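Long-range contact in putative NADH-depentdent flavin oxidoreductase (Cupriavidus metallidurans, PDB 5OCS), which is an FMN-containing ene-reductase of the Old Yellow Enzyme family, probably acting as an NADPH dehydrogenase: residues M39-G51 and R325-A337. Residues are numbered along the deposited sequence; the frame is centred on the assembly and turned at random. Where two conformers were deposited one is given.
Sequences MIHLGQMALSGAG and RAMLYDPRWPWHA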
loop_
_atom_site.group_PDB
_atom_site.type_symbol
_atom_site.label_atom_id
_atom_site.label_comp_id
_atom_site.label_asym_id
_atom_site.label_seq_id
_atom_site.Cartn_x
_atom_site.Cartn_y
_atom_site.Cartn_z
ATOM N N MET D 39 3.297 -7.656 -5.859
ATOM C CA MET D 39 3.709 -6.281 -6.171
ATOM C C MET D 39 3.035 -5.254 -5.254
ATOM O O MET D 39 3.679 -4.395 -4.644
ATOM C CB MET D 39 3.363 -5.971 -7.646
ATOM C CG MET D 39 3.727 -4.570 -8.105
ATOM S SD MET D 39 5.507 -4.310 -8.132
ATOM C CE MET D 39 5.958 -5.280 -9.581
ATOM N N ILE D 40 1.718 -5.322 -5.194
ATOM C CA ILE D 40 0.919 -4.371 -4.378
ATOM C C ILE D 40 1.213 -4.515 -2.877
ATOM O O ILE D 40 1.487 -3.525 -2.154
ATOM C CB ILE D 40 -0.597 -4.609 -4.618
ATOM C CG1 ILE D 40 -0.918 -4.350 -6.101
ATOM C CG2 ILE D 40 -1.420 -3.722 -3.686
ATOM C CD1 ILE D 40 -2.304 -4.741 -6.600
ATOM N N HIS D 41 1.261 -5.750 -2.425
ATOM C CA HIS D 41 1.474 -6.045 -0.997
ATOM C C HIS D 41 2.872 -5.785 -0.510
ATOM O O HIS D 41 3.083 -5.058 0.483
ATOM C CB HIS D 41 1.069 -7.496 -0.752
ATOM C CG HIS D 41 1.379 -7.983 0.622
ATOM N ND1 HIS D 41 0.747 -7.499 1.744
ATOM C CD2 HIS D 41 2.296 -8.877 1.052
ATOM C CE1 HIS D 41 1.231 -8.113 2.805
ATOM N NE2 HIS D 41 2.193 -8.926 2.415
ATOM N N LEU D 42 3.849 -6.382 -1.183
ATOM C CA LEU D 42 5.250 -6.173 -0.817
ATOM C C LEU D 42 5.680 -4.753 -1.092
ATOM O O LEU D 42 6.479 -4.167 -0.333
ATOM C CB LEU D 42 6.172 -7.221 -1.497
ATOM C CG LEU D 42 5.998 -8.648 -0.974
ATOM C CD1 LEU D 42 6.916 -9.570 -1.745
ATOM C CD2 LEU D 42 6.265 -8.805 0.529
ATOM N N GLY D 43 5.119 -4.135 -2.132
ATOM C CA GLY D 43 5.381 -2.697 -2.333
ATOM C C GLY D 43 4.947 -1.838 -1.145
ATOM O O GLY D 43 5.752 -1.015 -0.630
ATOM N N GLN D 44 3.717 -2.047 -0.649
ATOM C CA GLN D 44 3.267 -1.351 0.592
ATOM C C GLN D 44 4.185 -1.621 1.743
ATOM O O GLN D 44 4.572 -0.710 2.468
ATOM C CB GLN D 44 1.903 -1.849 1.118
ATOM C CG GLN D 44 0.757 -1.435 0.302
ATOM C CD GLN D 44 -0.466 -2.232 0.716
ATOM O OE1 GLN D 44 -1.052 -1.985 1.783
ATOM N NE2 GLN D 44 -0.832 -3.209 -0.098
ATOM N N MET D 45 4.433 -2.893 1.997
ATOM C CA MET D 45 5.258 -3.249 3.134
ATOM C C MET D 45 6.627 -2.562 3.057
ATOM O O MET D 45 7.114 -2.018 4.057
ATOM C CB MET D 45 5.421 -4.772 3.208
ATOM C CG MET D 45 4.188 -5.572 3.555
ATOM S SD MET D 45 3.332 -5.173 5.097
ATOM C CE MET D 45 2.108 -4.026 4.589
ATOM N N ALA D 46 7.229 -2.555 1.855
ATOM C CA ALA D 46 8.551 -2.004 1.650
ATOM C C ALA D 46 8.606 -0.484 1.827
ATOM O O ALA D 46 9.710 0.041 2.047
ATOM C CB ALA D 46 9.103 -2.398 0.274
ATOM N N LEU D 47 7.462 0.202 1.716
ATOM C CA LEU D 47 7.365 1.651 1.871
ATOM C C LEU D 47 6.892 2.121 3.236
ATOM O O LEU D 47 6.633 3.315 3.442
ATOM C CB LEU D 47 6.446 2.185 0.759
ATOM C CG LEU D 47 7.092 1.928 -0.630
ATOM C CD1 LEU D 47 6.130 2.267 -1.765
ATOM C CD2 LEU D 47 8.405 2.634 -0.873
ATOM N N SER D 48 6.837 1.195 4.190
ATOM C CA SER D 48 6.310 1.436 5.509
ATOM C C SER D 48 7.221 2.151 6.490
ATOM O O SER D 48 6.749 2.520 7.557
ATOM C CB SER D 48 5.919 0.126 6.145
ATOM O OG SER D 48 7.076 -0.651 6.383
ATOM N N GLY D 49 8.499 2.284 6.139
ATOM C CA GLY D 49 9.508 2.804 7.037
ATOM C C GLY D 49 10.050 1.849 8.062
ATOM O O GLY D 49 10.886 2.235 8.896
ATOM N N ALA D 50 9.619 0.589 8.033
ATOM C CA ALA D 50 10.239 -0.429 8.893
ATOM C C ALA D 50 11.689 -0.621 8.442
ATOM O O ALA D 50 12.067 -0.349 7.283
ATOM C CB ALA D 50 9.478 -1.754 8.754
ATOM N N GLY D 51 12.497 -1.179 9.332
ATOM C CA GLY D 51 13.859 -1.491 9.009
ATOM C C GLY D 51 14.087 -2.708 8.143
ATOM O O GLY D 51 15.009 -2.730 7.304
ATOM N N ARG D 325 0.055 -8.808 12.120
ATOM C CA ARG D 325 -1.276 -8.352 11.861
ATOM C C ARG D 325 -1.419 -6.842 11.904
ATOM O O ARG D 325 -2.119 -6.309 11.065
ATOM C CB ARG D 325 -2.283 -9.021 12.806
ATOM C CG ARG D 325 -2.498 -10.463 12.407
ATOM C CD ARG D 325 -3.665 -11.075 13.157
ATOM N NE ARG D 325 -3.897 -12.452 12.723
ATOM C CZ ARG D 325 -4.913 -13.213 13.122
ATOM N NH1 ARG D 325 -5.811 -12.753 13.989
ATOM N NH2 ARG D 325 -5.032 -14.449 12.637
ATOM N N ALA D 326 -0.760 -6.165 12.840
ATOM C CA ALA D 326 -0.899 -4.706 12.901
ATOM C C ALA D 326 -0.363 -4.027 11.645
ATOM O O ALA D 326 -0.815 -2.931 11.342
ATOM C CB ALA D 326 -0.253 -4.097 14.144
ATOM N N MET D 327 0.622 -4.644 10.988
ATOM C CA MET D 327 1.143 -4.127 9.719
ATOM C C MET D 327 0.115 -4.275 8.613
ATOM O O MET D 327 0.114 -3.435 7.709
ATOM C CB MET D 327 2.430 -4.839 9.288
ATOM C CG MET D 327 3.684 -4.507 10.058
ATOM S SD MET D 327 4.216 -2.775 9.908
ATOM C CE MET D 327 3.922 -2.340 8.205
ATOM N N LEU D 328 -0.736 -5.322 8.641
ATOM C CA LEU D 328 -1.756 -5.512 7.602
ATOM C C LEU D 328 -2.888 -4.505 7.800
ATOM O O LEU D 328 -3.391 -3.908 6.843
ATOM C CB LEU D 328 -2.313 -6.918 7.607
ATOM C CG LEU D 328 -1.318 -8.060 7.418
ATOM C CD1 LEU D 328 -2.009 -9.393 7.595
ATOM C CD2 LEU D 328 -0.523 -7.938 6.110
ATOM N N TYR D 329 -3.247 -4.284 9.052
ATOM C CA TYR D 329 -4.357 -3.394 9.419
ATOM C C TYR D 329 -3.910 -1.947 9.415
ATOM O O TYR D 329 -4.758 -1.021 9.407
ATOM C CB TYR D 329 -4.845 -3.789 10.822
ATOM C CG TYR D 329 -6.186 -3.241 11.216
ATOM C CD1 TYR D 329 -7.338 -3.611 10.530
ATOM C CD2 TYR D 329 -6.341 -2.365 12.321
ATOM C CE1 TYR D 329 -8.572 -3.106 10.870
ATOM C CE2 TYR D 329 -7.592 -1.882 12.685
ATOM C CZ TYR D 329 -8.712 -2.284 11.951
ATOM O OH TYR D 329 -9.989 -1.836 12.210
ATOM N N ASP D 330 -2.585 -1.729 9.447
ATOM C CA ASP D 330 -1.948 -0.362 9.337
ATOM C C ASP D 330 -0.567 -0.488 8.670
ATOM O O ASP D 330 0.482 -0.602 9.336
ATOM C CB ASP D 330 -1.810 0.288 10.712
ATOM C CG ASP D 330 -1.192 1.676 10.668
ATOM O OD1 ASP D 330 -0.937 2.244 9.560
ATOM O OD2 ASP D 330 -0.900 2.187 11.794
ATOM N N PRO D 331 -0.513 -0.468 7.328
ATOM C CA PRO D 331 0.772 -0.584 6.659
ATOM C C PRO D 331 1.671 0.608 6.845
ATOM O O PRO D 331 2.819 0.541 6.461
ATOM C CB PRO D 331 0.388 -0.711 5.172
ATOM C CG PRO D 331 -0.900 -0.020 5.116
ATOM C CD PRO D 331 -1.611 -0.381 6.371
ATOM N N ARG D 332 1.156 1.687 7.446
ATOM C CA ARG D 332 1.968 2.798 7.876
ATOM C C ARG D 332 2.326 2.728 9.377
ATOM O O ARG D 332 2.740 3.759 9.981
ATOM C CB ARG D 332 1.252 4.122 7.589
ATOM C CG ARG D 332 0.763 4.274 6.146
ATOM C CD ARG D 332 1.879 4.329 5.117
ATOM N NE ARG D 332 1.251 4.846 3.905
ATOM C CZ ARG D 332 0.916 4.171 2.816
ATOM N NH1 ARG D 332 1.335 2.943 2.593
ATOM N NH2 ARG D 332 0.205 4.805 1.884
ATOM N N TRP D 333 2.179 1.554 9.992
ATOM C CA TRP D 333 2.463 1.398 11.419
ATOM C C TRP D 333 3.782 2.044 11.877
ATOM O O TRP D 333 3.791 2.768 12.913
ATOM C CB TRP D 333 2.419 -0.089 11.835
ATOM C CG TRP D 333 2.409 -0.298 13.346
ATOM C CD1 TRP D 333 1.318 -0.454 14.118
ATOM C CD2 TRP D 333 3.545 -0.339 14.231
ATOM N NE1 TRP D 333 1.675 -0.591 15.436
ATOM C CE2 TRP D 333 3.036 -0.538 15.538
ATOM C CE3 TRP D 333 4.935 -0.263 14.043
ATOM C CZ2 TRP D 333 3.856 -0.643 16.656
ATOM C CZ3 TRP D 333 5.771 -0.361 15.173
ATOM C CH2 TRP D 333 5.205 -0.545 16.462
ATOM N N PRO D 334 4.876 1.878 11.117
ATOM C CA PRO D 334 6.116 2.497 11.595
ATOM C C PRO D 334 6.052 4.017 11.533
ATOM O O PRO D 334 6.609 4.691 12.420
ATOM C CB PRO D 334 7.210 1.923 10.679
ATOM C CG PRO D 334 6.570 0.673 10.053
ATOM C CD PRO D 334 5.117 1.015 9.936
ATOM N N TRP D 335 5.345 4.592 10.552
ATOM C CA TRP D 335 5.158 6.066 10.592
ATOM C C TRP D 335 4.394 6.531 11.877
ATOM O O TRP D 335 4.765 7.508 12.578
ATOM C CB TRP D 335 4.339 6.550 9.425
ATOM C CG TRP D 335 4.859 6.278 8.052
ATOM C CD1 TRP D 335 5.915 5.502 7.677
ATOM C CD2 TRP D 335 4.251 6.756 6.848
ATOM N NE1 TRP D 335 6.035 5.515 6.299
ATOM C CE2 TRP D 335 5.030 6.296 5.778
ATOM C CE3 TRP D 335 3.146 7.584 6.589
ATOM C CZ2 TRP D 335 4.700 6.591 4.441
ATOM C CZ3 TRP D 335 2.829 7.871 5.285
ATOM C CH2 TRP D 335 3.609 7.376 4.227
ATOM N N HIS D 336 3.331 5.804 12.179
ATOM C CA HIS D 336 2.452 6.107 13.312
ATOM C C HIS D 336 3.182 5.903 14.617
ATOM O O HIS D 336 3.038 6.767 15.523
ATOM C CB HIS D 336 1.171 5.335 13.209
ATOM C CG HIS D 336 0.428 5.641 11.960
ATOM N ND1 HIS D 336 -0.414 4.739 11.350
ATOM C CD2 HIS D 336 0.493 6.718 11.145
ATOM C CE1 HIS D 336 -0.906 5.284 10.246
ATOM N NE2 HIS D 336 -0.377 6.496 10.109
ATOM N N ALA D 337 4.035 4.870 14.666
ATOM C CA ALA D 337 4.886 4.656 15.834
ATOM C C ALA D 337 5.933 5.768 16.040
ATOM O O ALA D 337 6.179 6.244 17.190
ATOM C CB ALA D 337 5.546 3.270 15.818
HETATM O O HOH W 1 3.247 1.335 3.782
#
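The turn S48-A50 fits against P331, P334 and W335. S48 is the main bump. Its CB sits 3.1 Å from P331 O and also meets CE of M327. The S48 O bulges into the corner between two rings, 3.1 Å from P334 CG and 3.1 Å from W335 CD1. Beside it, CB of A50 rests on P334 CG at 4.0 Å. S48 OG donates to M45 O and accepts from A50 N; the second bond makes an ST turn. These two bonds hold the hydroxyl.

The fold is the (beta/alpha)8 barrel of Old Yellow Enzymes. Here the end of helix 36-46, which follows the first barrel strand, meets the chain that follows the last, strand 320-323. I21 of that first strand backs M45, S48 and A50.

The M45 chain folds back at chi2 (-56°) and chi3, which places CE in the hollow between M327 O and P331 CB. M45 CE is 3.8 Å from P331 CB. Further along, CD2 of L328 touches the H41 ring at its edge. H41 ND1 is hydrogen-bonded to OH of Y351 of the second subunit. No direct hydrogen bond joins the segments. One water bridges them, donating to Q44 O and P331 O and accepting from R332 NH1 in the guanidinium plane. R332 NH1 also reaches Q44 OE1 of the second subunit.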